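Local structure of extracellular solute-binding protein family 1 (Pseudothermotoga lettingae, 5CI5) at residues I172-T175 and K176-I179; Y229-L232 and A233-N237; D314-K317 and L318-L322; D326-M329 and K330-E333. The protein binds alpha-D-tagatopyranose in the crystal and is probably the extracellular sugar-binding component of an ABC transporter. One frame throughout, in Å; residues are numbered along the deposited sequence.

Contact 1: residues I172-T175 and K176-I179; sequences ITDT and KNRI
Asp174 and Ile179 face each other as an antiparallel hydrogen-bonded pair, and most of the contact lies on them and on Thr175. The backbone N of Asp174 gives a nearly straight bond to Ile179 O, 2.8 Å long. In return, Ile179 N bonds to Asp174 O at 3.1 Å. Asp174 O takes a second bond, from Asn177 N; the two donors reach it from opposite faces of the carbonyl plane. Thr175 adds one more backbone link, accepting from Arg178 N at its own carbonyl O.

The Asp174 carboxylate serves the two residues after Thr175. Its CG is anti to the backbone N (chi1 -179°), which carries the group out beside Asn177. There OD2 takes a bond of 2.9 Å from Asn177 ND2. The amide nitrogen comes from above the carboxylate plane, and the two flat groups stand nearly perpendicular, 78° apart. OD1 turns to a water that donates to it at 2.6 Å and accepts from Lys176 N. The carboxylate thus ties Asn177 directly and Lys176 through the water.

Ile179 CG2 rests 3.6 Å from Ile172 O, while its side chain also touches Met147 of helix 145-150. Thr173 OG1 bonds to Ala169 O and Gly181 N, tying the turn to the end of helix 162-172. Arg178 and Ile179 both lie opposite Asp174, which is the pattern of a G1 beta bulge closing a tight turn.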
loop_
_atom_site.group_PDB
_atom_site.type_symbol
_atom_site.label_atom_id
_atom_site.label_comp_id
_atom_site.label_asym_id
_atom_site.label_seq_id
_atom_site.Cartn_x
_atom_site.Cartn_y
_atom_site.Cartn_z
ATOM N N ILE A 172 18.501 -1.971 19.200
ATOM C CA ILE A 172 18.951 -0.995 18.214
ATOM C C ILE A 172 18.705 0.455 18.630
ATOM O O ILE A 172 19.510 1.367 18.332
ATOM C CB ILE A 172 18.247 -1.271 16.860
ATOM C CG1 ILE A 172 18.771 -2.569 16.244
ATOM C CG2 ILE A 172 18.446 -0.123 15.889
ATOM C CD1 ILE A 172 17.861 -3.165 15.156
ATOM N N THR A 173 17.573 0.689 19.281
ATOM C CA THR A 173 17.153 2.041 19.590
ATOM C C THR A 173 18.175 2.785 20.464
ATOM O O THR A 173 18.680 2.254 21.437
ATOM C CB THR A 173 15.792 2.052 20.281
ATOM O OG1 THR A 173 14.799 1.539 19.366
ATOM C CG2 THR A 173 15.405 3.479 20.681
ATOM N N ASP A 174 18.435 4.034 20.106
ATOM C CA ASP A 174 19.278 4.925 20.898
ATOM C C ASP A 174 18.729 6.317 20.673
ATOM O O ASP A 174 19.224 7.076 19.820
ATOM C CB ASP A 174 20.745 4.801 20.479
ATOM C CG ASP A 174 21.676 5.697 21.289
ATOM O OD1 ASP A 174 21.238 6.290 22.291
ATOM O OD2 ASP A 174 22.847 5.813 20.886
ATOM N N THR A 175 17.653 6.633 21.393
ATOM C CA THR A 175 16.849 7.804 21.085
ATOM C C THR A 175 17.671 9.065 21.321
ATOM O O THR A 175 17.426 10.084 20.670
ATOM C CB THR A 175 15.545 7.897 21.921
ATOM O OG1 THR A 175 15.868 8.022 23.308
ATOM C CG2 THR A 175 14.631 6.682 21.670
ATOM N N LYS A 176 18.635 8.996 22.236
ATOM C CA LYS A 176 19.525 10.138 22.484
ATOM C C LYS A 176 20.284 10.563 21.224
ATOM O O LYS A 176 20.654 11.727 21.093
ATOM C CB LYS A 176 20.536 9.828 23.595
ATOM C CG LYS A 176 19.940 9.652 24.993
ATOM C CD LYS A 176 19.018 10.794 25.403
ATOM C CE LYS A 176 18.525 10.619 26.847
ATOM N NZ LYS A 176 17.625 9.430 26.997
ATOM N N ASN A 177 20.523 9.629 20.300
ATOM C CA ASN A 177 21.175 9.951 19.024
ATOM C C ASN A 177 20.223 9.856 17.847
ATOM O O ASN A 177 20.648 9.794 16.684
ATOM C CB ASN A 177 22.378 9.031 18.823
ATOM C CG ASN A 177 23.526 9.386 19.765
ATOM O OD1 ASN A 177 23.838 10.558 19.953
ATOM N ND2 ASN A 177 24.118 8.384 20.396
ATOM N N ARG A 178 18.923 9.850 18.155
ATOM C CA ARG A 178 17.870 9.910 17.143
ATOM C C ARG A 178 17.935 8.671 16.261
ATOM O O ARG A 178 17.663 8.733 15.052
ATOM C CB ARG A 178 17.959 11.189 16.312
ATOM C CG ARG A 178 17.875 12.483 17.131
ATOM C CD ARG A 178 18.019 13.727 16.237
ATOM N NE ARG A 178 19.215 13.596 15.419
ATOM C CZ ARG A 178 19.240 13.449 14.105
ATOM N NH1 ARG A 178 18.124 13.477 13.387
ATOM N NH2 ARG A 178 20.401 13.252 13.507
ATOM N N ILE A 179 18.272 7.548 16.898
ATOM C CA ILE A 179 18.325 6.229 16.249
ATOM C C ILE A 179 17.176 5.372 16.775
ATOM O O ILE A 179 17.020 5.234 17.969
ATOM C CB ILE A 179 19.669 5.510 16.512
ATOM C CG1 ILE A 179 20.836 6.326 15.925
ATOM C CG2 ILE A 179 19.666 4.078 15.970
ATOM C CD1 ILE A 179 20.715 6.655 14.452
HETATM O O HOH W 1 19.484 6.713 24.149
#

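Contact 2: residues Y229-L232 and A233-N237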
loop_
_atom_site.group_PDB
_atom_site.type_symbol
_atom_site.label_atom_id
_atom_site.label_comp_id
_atom_site.label_asym_id
_atom_site.label_seq_id
_atom_site.Cartn_x
_atom_site.Cartn_y
_atom_site.Cartn_z
ATOM N N TYR A 229 1.115 -2.691 19.085
ATOM C CA TYR A 229 1.428 -1.700 18.063
ATOM C C TYR A 229 1.674 -0.349 18.693
ATOM O O TYR A 229 2.666 0.306 18.417
ATOM C CB TYR A 229 0.286 -1.633 17.058
ATOM C CG TYR A 229 0.524 -0.769 15.836
ATOM C CD1 TYR A 229 1.446 -1.129 14.872
ATOM C CD2 TYR A 229 -0.209 0.386 15.634
ATOM C CE1 TYR A 229 1.653 -0.345 13.747
ATOM C CE2 TYR A 229 -0.016 1.175 14.500
ATOM C CZ TYR A 229 0.903 0.795 13.551
ATOM O OH TYR A 229 1.150 1.567 12.425
ATOM N N THR A 230 0.770 0.071 19.572
ATOM C CA THR A 230 0.953 1.377 20.211
ATOM C C THR A 230 2.020 1.352 21.329
ATOM O O THR A 230 2.718 2.355 21.499
ATOM C CB THR A 230 -0.360 1.923 20.780
ATOM O OG1 THR A 230 -0.940 1.009 21.729
ATOM C CG2 THR A 230 -1.350 2.197 19.641
ATOM N N ASP A 231 2.168 0.232 22.043
ATOM C CA ASP A 231 3.228 0.122 23.061
ATOM C C ASP A 231 4.631 0.311 22.471
ATOM O O ASP A 231 5.516 0.839 23.134
ATOM C CB ASP A 231 3.185 -1.233 23.763
ATOM C CG ASP A 231 2.141 -1.302 24.873
ATOM O OD1 ASP A 231 1.579 -0.262 25.252
ATOM O OD2 ASP A 231 1.919 -2.427 25.383
ATOM N N LEU A 232 4.849 -0.155 21.245
ATOM C CA LEU A 232 6.136 0.016 20.594
ATOM C C LEU A 232 6.499 1.488 20.535
ATOM O O LEU A 232 7.655 1.872 20.709
ATOM C CB LEU A 232 6.123 -0.594 19.188
ATOM C CG LEU A 232 6.204 -2.114 19.187
ATOM C CD1 LEU A 232 5.765 -2.656 17.840
ATOM C CD2 LEU A 232 7.590 -2.634 19.530
ATOM N N ALA A 233 5.494 2.320 20.306
ATOM C CA ALA A 233 5.696 3.754 20.295
ATOM C C ALA A 233 5.658 4.401 21.698
ATOM O O ALA A 233 6.491 5.255 21.976
ATOM C CB ALA A 233 4.678 4.403 19.390
ATOM N N LYS A 234 4.741 3.995 22.582
ATOM C CA LYS A 234 4.485 4.708 23.852
ATOM C C LYS A 234 5.267 4.241 25.081
ATOM O O LYS A 234 5.630 5.041 25.937
ATOM C CB LYS A 234 3.015 4.588 24.248
ATOM C CG LYS A 234 2.011 5.250 23.354
ATOM C CD LYS A 234 0.589 4.949 23.903
ATOM C CE LYS A 234 0.253 5.762 25.153
ATOM N NZ LYS A 234 -1.180 5.595 25.583
ATOM N N LYS A 235 5.410 2.937 25.220
ATOM C CA LYS A 235 6.073 2.346 26.385
ATOM C C LYS A 235 7.520 2.000 26.071
ATOM O O LYS A 235 8.468 2.406 26.781
ATOM C CB LYS A 235 5.344 1.064 26.847
ATOM C CG LYS A 235 3.958 1.264 27.406
ATOM C CD LYS A 235 3.509 -0.033 28.104
ATOM C CE LYS A 235 2.150 0.122 28.759
ATOM N NZ LYS A 235 1.126 0.662 27.827
ATOM N N TYR A 236 7.688 1.226 25.014
ATOM C CA TYR A 236 9.000 0.716 24.641
ATOM C C TYR A 236 9.826 1.801 23.975
ATOM O O TYR A 236 11.048 1.734 23.969
ATOM C CB TYR A 236 8.857 -0.507 23.717
ATOM C CG TYR A 236 8.108 -1.665 24.345
ATOM C CD1 TYR A 236 8.592 -2.303 25.489
ATOM C CD2 TYR A 236 6.926 -2.137 23.781
ATOM C CE1 TYR A 236 7.919 -3.367 26.051
ATOM C CE2 TYR A 236 6.237 -3.204 24.339
ATOM C CZ TYR A 236 6.734 -3.819 25.475
ATOM O OH TYR A 236 6.028 -4.875 26.030
ATOM N N ASN A 237 9.150 2.797 23.402
ATOM C CA ASN A 237 9.827 3.951 22.799
ATOM C C ASN A 237 10.894 3.547 21.791
ATOM O O ASN A 237 12.045 3.976 21.913
ATOM C CB ASN A 237 10.457 4.817 23.890
ATOM C CG ASN A 237 10.902 6.163 23.380
ATOM O OD1 ASN A 237 10.336 6.710 22.429
ATOM N ND2 ASN A 237 11.929 6.703 24.009
HETATM O O HOH W 2 3.535 -3.953 27.063
#
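Lys235 runs alongside Asp231, one helical turn back, and the two side chains point the same way. Lys235 CB starts 3.7 Å from the backbone O of Asp231. CG comes to 3.6 Å from Asp231 OD1. CD and CE keep passing beside the same oxygen, with CD also against the carboxylate carbon CG. The chain is extended until its last torsion, where a bend (chi4 52°) turns the ammonium in toward OD1. NZ then closes a salt bridge to Asp231 OD1 at 2.8 Å. It arrives on the syn side, 33° out of the carboxylate plane.

The other oxygen, Asp231 OD2, receives a bond from a water that also meets Tyr236 OH. Each carboxylate oxygen therefore has a partner. The Tyr236 ring lies beside Asp231, with CE2 3.7 Å from Asp231 CB. Its edge is turned to the Leu232 backbone, and Leu166 of helix 162-172 also touches the Tyr236 side chain.

Asp231 O accepts from Lys235 N at 3.0 Å and from Tyr236 N at 2.9 Å, the second bond being the straighter (167°). Leu232 is linked by a backbone bond to Val238, beyond the turn. Asn237 is the first residue to leave helical angles, and its phi is positive. Near the end of helix 220-234, an i to i+4 salt bridge thus accompanies the wider i to i+5 backbone bond of a pi-type turn.

Contact 3: residues D314-K317 and L318-L322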
loop_
_atom_site.group_PDB
_atom_site.type_symbol
_atom_site.label_atom_id
_atom_site.label_comp_id
_atom_site.label_asym_id
_atom_site.label_seq_id
_atom_site.Cartn_x
_atom_site.Cartn_y
_atom_site.Cartn_z
ATOM N N ASP A 314 -9.772 6.677 -25.758
ATOM C CA ASP A 314 -8.344 6.979 -25.700
ATOM C C ASP A 314 -7.783 6.690 -24.306
ATOM O O ASP A 314 -6.610 6.348 -24.157
ATOM C CB ASP A 314 -8.059 8.435 -26.051
ATOM C CG ASP A 314 -8.194 8.733 -27.545
ATOM O OD1 ASP A 314 -8.305 7.796 -28.339
ATOM O OD2 ASP A 314 -8.192 9.920 -27.915
ATOM N N ALA A 315 -8.619 6.836 -23.278
ATOM C CA ALA A 315 -8.176 6.527 -21.926
ATOM C C ALA A 315 -7.879 5.038 -21.808
ATOM O O ALA A 315 -6.875 4.640 -21.203
ATOM C CB ALA A 315 -9.214 6.932 -20.901
ATOM N N TRP A 316 -8.746 4.204 -22.377
ATOM C CA TRP A 316 -8.468 2.770 -22.391
ATOM C C TRP A 316 -7.163 2.485 -23.147
ATOM O O TRP A 316 -6.340 1.691 -22.669
ATOM C CB TRP A 316 -9.628 1.946 -23.003
ATOM C CG TRP A 316 -9.128 0.595 -23.263
ATOM C CD1 TRP A 316 -8.738 0.090 -24.458
ATOM C CD2 TRP A 316 -8.871 -0.415 -22.288
ATOM N NE1 TRP A 316 -8.251 -1.182 -24.300
ATOM C CE2 TRP A 316 -8.325 -1.519 -22.974
ATOM C CE3 TRP A 316 -9.036 -0.494 -20.908
ATOM C CZ2 TRP A 316 -7.954 -2.684 -22.331
ATOM C CZ3 TRP A 316 -8.667 -1.672 -20.264
ATOM C CH2 TRP A 316 -8.129 -2.742 -20.981
ATOM N N LYS A 317 -6.946 3.121 -24.311
ATOM C CA LYS A 317 -5.707 2.897 -25.067
ATOM C C LYS A 317 -4.469 3.197 -24.233
ATOM O O LYS A 317 -3.497 2.430 -24.256
ATOM C CB LYS A 317 -5.671 3.748 -26.357
ATOM C CG LYS A 317 -6.351 3.070 -27.524
ATOM C CD LYS A 317 -5.458 1.941 -28.041
ATOM C CE LYS A 317 -6.191 0.996 -28.966
ATOM N NZ LYS A 317 -5.388 -0.237 -29.202
ATOM N N LEU A 318 -4.501 4.279 -23.459
ATOM C CA LEU A 318 -3.400 4.574 -22.546
ATOM C C LEU A 318 -3.251 3.495 -21.450
ATOM O O LEU A 318 -2.141 3.063 -21.154
ATOM C CB LEU A 318 -3.592 5.962 -21.911
ATOM C CG LEU A 318 -2.538 6.449 -20.909
ATOM C CD1 LEU A 318 -1.144 6.403 -21.501
ATOM C CD2 LEU A 318 -2.885 7.884 -20.457
ATOM N N ALA A 319 -4.363 3.061 -20.854
ATOM C CA ALA A 319 -4.322 2.008 -19.820
ATOM C C ALA A 319 -3.707 0.715 -20.385
ATOM O O ALA A 319 -2.853 0.090 -19.759
ATOM C CB ALA A 319 -5.716 1.753 -19.265
ATOM N N GLU A 320 -4.131 0.356 -21.582
ATOM C CA GLU A 320 -3.634 -0.824 -22.285
ATOM C C GLU A 320 -2.131 -0.732 -22.506
ATOM O O GLU A 320 -1.375 -1.665 -22.199
ATOM C CB GLU A 320 -4.380 -0.937 -23.613
ATOM C CG GLU A 320 -4.127 -2.124 -24.451
ATOM C CD GLU A 320 -4.970 -2.013 -25.707
ATOM O OE1 GLU A 320 -4.551 -1.307 -26.642
ATOM O OE2 GLU A 320 -6.077 -2.555 -25.719
ATOM N N TYR A 321 -1.685 0.429 -22.966
ATOM C CA TYR A 321 -0.265 0.641 -23.194
ATOM C C TYR A 321 0.521 0.562 -21.880
ATOM O O TYR A 321 1.545 -0.131 -21.784
ATOM C CB TYR A 321 -0.022 1.992 -23.885
ATOM C CG TYR A 321 1.404 2.492 -23.762
ATOM C CD1 TYR A 321 2.396 2.100 -24.656
ATOM C CD2 TYR A 321 1.769 3.337 -22.722
ATOM C CE1 TYR A 321 3.711 2.571 -24.511
ATOM C CE2 TYR A 321 3.068 3.796 -22.574
ATOM C CZ TYR A 321 4.031 3.413 -23.463
ATOM O OH TYR A 321 5.335 3.882 -23.289
ATOM N N LEU A 322 0.047 1.271 -20.866
ATOM C CA LEU A 322 0.746 1.301 -19.588
ATOM C C LEU A 322 0.870 -0.068 -18.923
ATOM O O LEU A 322 1.806 -0.294 -18.172
ATOM C CB LEU A 322 0.066 2.254 -18.626
ATOM C CG LEU A 322 0.192 3.733 -18.971
ATOM C CD1 LEU A 322 -0.622 4.544 -18.031
ATOM C CD2 LEU A 322 1.664 4.187 -18.943
HETATM O O HOH W 3 -2.651 0.576 -26.248
#
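Glu320 divides its carboxylate between Trp316 and Lys317, four and three residues earlier on the helix. OE2 accepts from the indole NE1 of Trp316 at 2.9 Å. The bond is bent, 140° at the hydrogen, and NE1 stands well above the carboxylate plane. Ring and carboxylate are almost perpendicular. OE1 uses its syn lone pair for Lys317 NZ, in a salt bridge of 2.9 Å. The lysine and glutamate side chains lie side by side, and the lysine reaches its place through a bend at chi2 (-74°). OE1 also takes a bond from a water at 2.7 Å, and that water donates to Lys317 O as well.

These are i to i+4 and i to i+3 side-chain links along helix 312-322. Leu318 and Ala319 of this helix pack on the mixed sheet, Leu318 on strands 25-30 and 81-85 and Ala319 on strand 81-85. Trp316 is buried elsewhere, its ring stacked on His105. Glu320 CB lies over one face of the indole, offset toward its rim. An alanine in place of Glu320 would probably leave the indole NE1 of Trp316 and the ammonium of Lys317 without these acceptors.

The main chain is satisfied in the regular helical way. Leu318 N bonds to Asp314 O, and Ala319 N to Ala315 O. Glu320 N meets Trp316 O at 2.8 Å in a nearly straight bond. Lys317 O holds both Tyr321 N, at 3.0 Å, and the water. Tyr321 OH bonds to Val43 O in helix 37-51.

Contact 4: residues D326-M329 and K330-E333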
loop_
_atom_site.group_PDB
_atom_site.type_symbol
_atom_site.label_atom_id
_atom_site.label_comp_id
_atom_site.label_asym_id
_atom_site.label_seq_id
_atom_site.Cartn_x
_atom_site.Cartn_y
_atom_site.Cartn_z
ATOM N N ASP A 326 5.821 -4.886 -22.712
ATOM C CA ASP A 326 7.060 -4.156 -22.987
ATOM C C ASP A 326 7.273 -3.026 -21.986
ATOM O O ASP A 326 8.389 -2.818 -21.516
ATOM C CB ASP A 326 7.086 -3.597 -24.407
ATOM C CG ASP A 326 7.255 -4.682 -25.456
ATOM O OD1 ASP A 326 7.712 -5.786 -25.105
ATOM O OD2 ASP A 326 6.964 -4.411 -26.643
ATOM N N VAL A 327 6.196 -2.310 -21.656
ATOM C CA VAL A 327 6.296 -1.173 -20.741
ATOM C C VAL A 327 6.689 -1.656 -19.360
ATOM O O VAL A 327 7.582 -1.079 -18.734
ATOM C CB VAL A 327 4.969 -0.358 -20.693
ATOM C CG1 VAL A 327 4.948 0.613 -19.531
ATOM C CG2 VAL A 327 4.778 0.385 -22.009
ATOM N N TRP A 328 6.054 -2.726 -18.882
ATOM C CA TRP A 328 6.350 -3.180 -17.534
ATOM C C TRP A 328 7.720 -3.858 -17.465
ATOM O O TRP A 328 8.400 -3.727 -16.464
ATOM C CB TRP A 328 5.252 -4.095 -16.992
ATOM C CG TRP A 328 4.469 -3.371 -15.961
ATOM C CD1 TRP A 328 3.203 -2.843 -16.103
ATOM C CD2 TRP A 328 4.895 -3.030 -14.641
ATOM N NE1 TRP A 328 2.821 -2.222 -14.935
ATOM C CE2 TRP A 328 3.840 -2.323 -14.026
ATOM C CE3 TRP A 328 6.055 -3.264 -13.914
ATOM C CZ2 TRP A 328 3.919 -1.852 -12.714
ATOM C CZ3 TRP A 328 6.127 -2.803 -12.611
ATOM C CH2 TRP A 328 5.070 -2.087 -12.036
HETATM N N MSE A 329 8.131 -4.562 -18.524
HETATM C CA MSE A 329 9.481 -5.116 -18.550
HETATM C C MSE A 329 10.521 -4.002 -18.407
HETATM O O MSE A 329 11.475 -4.108 -17.628
HETATM C CB MSE A 329 9.731 -5.908 -19.836
HETATM C CG MSE A 329 9.222 -7.319 -19.768
HETATM SE SE MSE A 329 10.235 -8.421 -18.499
HETATM C CE MSE A 329 11.587 -9.107 -19.715
ATOM N N LYS A 330 10.340 -2.925 -19.157
ATOM C CA LYS A 330 11.263 -1.815 -19.089
ATOM C C LYS A 330 11.247 -1.144 -17.727
ATOM O O LYS A 330 12.299 -0.794 -17.176
ATOM C CB LYS A 330 10.945 -0.806 -20.194
ATOM C CG LYS A 330 11.923 0.364 -20.249
ATOM C CD LYS A 330 11.696 1.193 -21.485
ATOM C CE LYS A 330 12.687 2.346 -21.586
ATOM N NZ LYS A 330 12.436 3.167 -22.816
ATOM N N TRP A 331 10.061 -0.967 -17.177
ATOM C CA TRP A 331 9.930 -0.386 -15.844
ATOM C C TRP A 331 10.699 -1.191 -14.797
ATOM O O TRP A 331 11.487 -0.638 -14.035
ATOM C CB TRP A 331 8.452 -0.285 -15.451
ATOM C CG TRP A 331 8.284 0.491 -14.211
ATOM C CD1 TRP A 331 8.626 0.096 -12.951
ATOM C CD2 TRP A 331 7.756 1.807 -14.097
ATOM N NE1 TRP A 331 8.336 1.093 -12.045
ATOM C CE2 TRP A 331 7.806 2.157 -12.726
ATOM C CE3 TRP A 331 7.230 2.720 -15.013
ATOM C CZ2 TRP A 331 7.344 3.383 -12.253
ATOM C CZ3 TRP A 331 6.776 3.941 -14.540
ATOM C CH2 TRP A 331 6.848 4.262 -13.171
ATOM N N VAL A 332 10.493 -2.501 -14.757
ATOM C CA VAL A 332 11.203 -3.349 -13.801
ATOM C C VAL A 332 12.708 -3.332 -14.012
ATOM O O VAL A 332 13.479 -3.306 -13.040
ATOM C CB VAL A 332 10.712 -4.805 -13.884
ATOM C CG1 VAL A 332 11.741 -5.782 -13.253
ATOM C CG2 VAL A 332 9.398 -4.892 -13.208
ATOM N N GLU A 333 13.125 -3.386 -15.274
ATOM C CA GLU A 333 14.549 -3.360 -15.621
ATOM C C GLU A 333 15.201 -2.132 -15.029
ATOM O O GLU A 333 16.299 -2.198 -14.473
ATOM C CB GLU A 333 14.757 -3.367 -17.152
ATOM C CG GLU A 333 16.007 -2.579 -17.659
ATOM C CD GLU A 333 16.080 -2.417 -19.194
ATOM O OE1 GLU A 333 15.028 -2.281 -19.871
ATOM O OE2 GLU A 333 17.213 -2.410 -19.728
#
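Trp328 and Trp331 meet at a slant, three residues apart on helix 325-335. The six-membered ring of Trp328 and the five-membered ring of Trp331 have centroids 4.9 Å apart, with planes at 44°. Trp331 CG lies over one face of the Trp328 ring, offset toward its rim. The closest side-chain atoms are Trp328 CZ3 and Trp331 CD1, at 3.8 Å.

Val332 approaches Trp328 differently. Its CG2 sits in the plane of the indole, at the edge, 3.8 Å from Trp328 CE3. An unusual first torsion of Trp328 (chi1 -107°) swings the benzene part of the indole back toward both later residues. With an alanine here, a gap would probably open beside Trp331 CD1 and Val332 CG2, both left without the indole they pack on.

The backbone beneath is regular helix, with Val332 N bonded to Trp328 O at 3.0 Å. Trp331 NE1 bonds to Gly337 O, past the helix end. Both tryptophans meet the Trp134 ring of strand 128-138. Trp331 also packs on helix 37-51, while Trp328 and Val332 touch Pro340 of strand 339-340, and Val345 of helix 343-348 adjoins Trp328.

All four contacts are local and follow one another in series; none nests in or crosses another. Contact 1 closes the tight turn after helix 162-172. Contact 2 covers the last turn of helix 220-234 and what follows. These two touch, with Thr175 CG2 3.6 Å from Asn237 ND2, so the loops after two helices meet on one side of the chain's centre. Contacts 3 and 4 lie on consecutive helices, 312-322 and 325-335, on the sheet that holds strands 25-30 and 128-138. They also touch, Val327 CG2 packing on Tyr321 O. Contacts 1 and 3 are on opposite sides of the chain's centre, their centres about 48 Å apart.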